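Local coordinates for protein hypoxanthine-guanine phosphoribosyltransferase (PDB 1PZM) that probably converts guanine and hypoxanthine to GMP and IMP in purine salvage, transferring the 5-phosphoribosyl group from phosphoribosylpyrophosphate, at residues Glu125-Ser130 against Tyr182-Ala187. Numbering follows the deposited sequence.
Sequences EDIVDS and YGMDFA. Unlike the reference sequence in segment 182-187: Gly183 (reference Val), Met184 (reference Trp), Asp185 (reference Thr). With 5GP (guanosine-5'-monophosphate), chain C.
Met184 lays its CG and SD over the side chains of Asp126 and Ile127. The two side chains, Met184 and Asp126, run alongside each other but point opposite ways. Met184 CG lies 3.4 Å from carboxylate oxygen Asp126 OD2, a van der Waals contact. Farther out, Met184 SD packs against Ile127 CG2 at 3.9 Å. With CG anti to its carbonyl carbon (chi1 -67°), Met184 extends toward this pair and then turns about the CG-SD bond, which sets CE aside.

Both segments also line the GMP site. Ile127 CG2 touches the base at N9, 3.4 Å away, and CD1 meets the O6 side. Met184 CB approaches the exocyclic amine N2 of the guanine, and the carbonyl Asp185 O lies 2.8 Å from it. The ribose O2' donates to Ile127 O at 3.1 Å. Asp126 OD1 lies near the same hydroxyl and takes a weak, bent bond from Ile127 N (N-H...O 130°), which may help to steady the carboxylate. At the phosphate, Asp129 N donates to O1P of GMP at 2.8 Å and Ser130 N to O2P. These amides belong to the phosphate-binding loop of type I phosphoribosyltransferases, just before helix 132-142. Asp129 is salt-bridged to Arg176.

The contact is buried. It joins the chain just past the C-terminal end of strand 120-125, in the parallel sheet, to the loop between strands 179-180 and 196-199. Strand 127-128 pairs with strand 148-156, whose Leu155 touches both Ile127 and Met184. Val179 of strand 179-180 also packs on both, and Ile196 of strand 196-199 packs on Met184.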
loop_
_atom_site.group_PDB
_atom_site.type_symbol
_atom_site.label_atom_id
_atom_site.label_comp_id
_atom_site.label_asym_id
_atom_site.label_seq_id
_atom_site.Cartn_x
_atom_site.Cartn_y
_atom_site.Cartn_z
ATOM N N GLU A 125 -3.171 -4.654 -10.417
ATOM C CA GLU A 125 -2.988 -6.026 -9.947
ATOM C C GLU A 125 -1.516 -6.369 -9.833
ATOM O O GLU A 125 -0.693 -5.931 -10.666
ATOM C CB GLU A 125 -3.569 -6.975 -10.978
ATOM C CG GLU A 125 -5.050 -7.075 -10.991
ATOM C CD GLU A 125 -5.529 -8.306 -10.260
ATOM O OE1 GLU A 125 -5.200 -8.474 -9.052
ATOM O OE2 GLU A 125 -6.209 -9.128 -10.935
ATOM N N ASP A 126 -1.181 -7.217 -8.869
ATOM C CA ASP A 126 0.213 -7.660 -8.788
ATOM C C ASP A 126 0.545 -8.720 -9.849
ATOM O O ASP A 126 1.561 -8.609 -10.560
ATOM C CB ASP A 126 0.554 -8.176 -7.397
ATOM C CG ASP A 126 -0.478 -9.109 -6.849
ATOM O OD1 ASP A 126 -1.478 -9.437 -7.513
ATOM O OD2 ASP A 126 -0.366 -9.607 -5.717
ATOM N N ILE A 127 -0.296 -9.723 -9.976
ATOM C CA ILE A 127 -0.004 -10.857 -10.849
ATOM C C ILE A 127 -1.302 -11.458 -11.331
ATOM O O ILE A 127 -2.268 -11.581 -10.571
ATOM C CB ILE A 127 0.978 -11.892 -10.153
ATOM C CG1 ILE A 127 1.378 -12.999 -11.136
ATOM C CG2 ILE A 127 0.407 -12.471 -8.822
ATOM C CD1 ILE A 127 2.769 -13.579 -10.819
ATOM N N VAL A 128 -1.340 -11.788 -12.613
ATOM C CA VAL A 128 -2.496 -12.432 -13.218
ATOM C C VAL A 128 -2.092 -13.774 -13.792
ATOM O O VAL A 128 -1.168 -13.862 -14.616
ATOM C CB VAL A 128 -3.192 -11.548 -14.266
ATOM C CG1 VAL A 128 -4.386 -12.276 -14.896
ATOM C CG2 VAL A 128 -3.698 -10.228 -13.625
ATOM N N ASP A 129 -2.806 -14.828 -13.401
ATOM C CA ASP A 129 -2.450 -16.154 -13.830
ATOM C C ASP A 129 -3.603 -16.718 -14.699
ATOM O O ASP A 129 -3.588 -16.531 -15.924
ATOM C CB ASP A 129 -2.078 -16.967 -12.571
ATOM C CG ASP A 129 -1.655 -18.388 -12.877
ATOM O OD1 ASP A 129 -1.259 -18.691 -14.032
ATOM O OD2 ASP A 129 -1.663 -19.273 -11.992
ATOM N N SER A 130 -4.651 -17.324 -14.104
ATOM C CA SER A 130 -5.760 -17.818 -14.935
ATOM C C SER A 130 -6.608 -16.656 -15.438
ATOM O O SER A 130 -7.342 -16.815 -16.407
ATOM C CB SER A 130 -6.685 -18.758 -14.125
ATOM O OG SER A 130 -7.345 -17.989 -13.090
ATOM N N TYR A 182 7.791 -8.143 -3.110
ATOM C CA TYR A 182 7.148 -6.986 -3.775
ATOM C C TYR A 182 5.574 -7.016 -3.629
ATOM O O TYR A 182 4.784 -6.703 -4.573
ATOM C CB TYR A 182 7.670 -6.832 -5.213
ATOM C CG TYR A 182 7.472 -5.435 -5.767
ATOM C CD1 TYR A 182 8.371 -4.408 -5.442
ATOM C CD2 TYR A 182 6.362 -5.137 -6.566
ATOM C CE1 TYR A 182 8.154 -3.112 -5.874
ATOM C CE2 TYR A 182 6.136 -3.844 -7.020
ATOM C CZ TYR A 182 7.056 -2.842 -6.682
ATOM O OH TYR A 182 6.873 -1.546 -7.154
ATOM N N GLY A 183 5.145 -7.352 -2.397
ATOM C CA GLY A 183 3.722 -7.441 -2.081
ATOM C C GLY A 183 3.131 -8.819 -2.223
ATOM O O GLY A 183 2.027 -9.040 -1.713
ATOM N N MET A 184 3.808 -9.773 -2.876
ATOM C CA MET A 184 3.163 -11.092 -3.146
ATOM C C MET A 184 3.664 -12.089 -2.113
ATOM O O MET A 184 4.857 -12.060 -1.750
ATOM C CB MET A 184 3.542 -11.585 -4.566
ATOM C CG MET A 184 2.898 -10.653 -5.637
ATOM S SD MET A 184 3.549 -10.695 -7.342
ATOM C CE MET A 184 5.047 -9.601 -7.042
ATOM N N ASP A 185 2.811 -12.992 -1.675
ATOM C CA ASP A 185 3.109 -13.766 -0.474
ATOM C C ASP A 185 3.237 -15.256 -0.763
ATOM O O ASP A 185 2.809 -15.738 -1.848
ATOM C CB ASP A 185 1.984 -13.616 0.527
ATOM C CG ASP A 185 0.707 -14.357 0.088
ATOM O OD1 ASP A 185 0.261 -14.153 -1.047
ATOM O OD2 ASP A 185 0.109 -15.148 0.834
ATOM N N PHE A 186 3.812 -15.983 0.190
ATOM C CA PHE A 186 3.538 -17.419 0.274
ATOM C C PHE A 186 2.973 -17.626 1.670
ATOM O O PHE A 186 3.647 -17.323 2.664
ATOM C CB PHE A 186 4.752 -18.318 0.052
ATOM C CG PHE A 186 4.439 -19.796 0.317
ATOM C CD1 PHE A 186 3.659 -20.512 -0.559
ATOM C CD2 PHE A 186 4.904 -20.433 1.474
ATOM C CE1 PHE A 186 3.371 -21.853 -0.310
ATOM C CE2 PHE A 186 4.648 -21.754 1.719
ATOM C CZ PHE A 186 3.872 -22.472 0.855
ATOM N N ALA A 187 1.745 -18.137 1.758
ATOM C CA ALA A 187 1.059 -18.287 3.085
ATOM C C ALA A 187 1.152 -16.995 3.992
ATOM O O ALA A 187 1.476 -17.078 5.156
ATOM C CB ALA A 187 1.608 -19.512 3.831
HETATM P P 5GP C . -5.873 -15.952 -11.084
HETATM O O1P 5GP C . -5.350 -15.116 -12.200
HETATM O O2P 5GP C . -5.843 -17.406 -11.395
HETATM O O3P 5GP C . -7.300 -15.570 -10.944
HETATM O "O5'" 5GP C . -5.049 -15.613 -9.750
HETATM C "C5'" 5GP C . -5.394 -16.147 -8.464
HETATM C "C4'" 5GP C . -4.705 -15.384 -7.293
HETATM O "O4'" 5GP C . -3.355 -15.804 -7.046
HETATM C "C3'" 5GP C . -4.628 -13.869 -7.460
HETATM O "O3'" 5GP C . -4.867 -13.191 -6.224
HETATM C "C2'" 5GP C . -3.188 -13.679 -7.908
HETATM O "O2'" 5GP C . -2.773 -12.366 -7.663
HETATM C "C1'" 5GP C . -2.405 -14.757 -7.143
HETATM N N9 5GP C . -1.225 -15.272 -7.899
HETATM C C8 5GP C . -1.160 -16.020 -9.091
HETATM N N7 5GP C . 0.175 -16.374 -9.347
HETATM C C5 5GP C . 0.837 -16.064 -8.179
HETATM C C6 5GP C . 2.187 -16.170 -7.823
HETATM O O6 5GP C . 3.048 -16.598 -8.653
HETATM N N1 5GP C . 2.594 -15.767 -6.552
HETATM C C2 5GP C . 1.651 -15.283 -5.643
HETATM N N2 5GP C . 1.997 -14.919 -4.411
HETATM N N3 5GP C . 0.338 -15.163 -5.999
HETATM C C4 5GP C . -0.054 -15.562 -7.265
#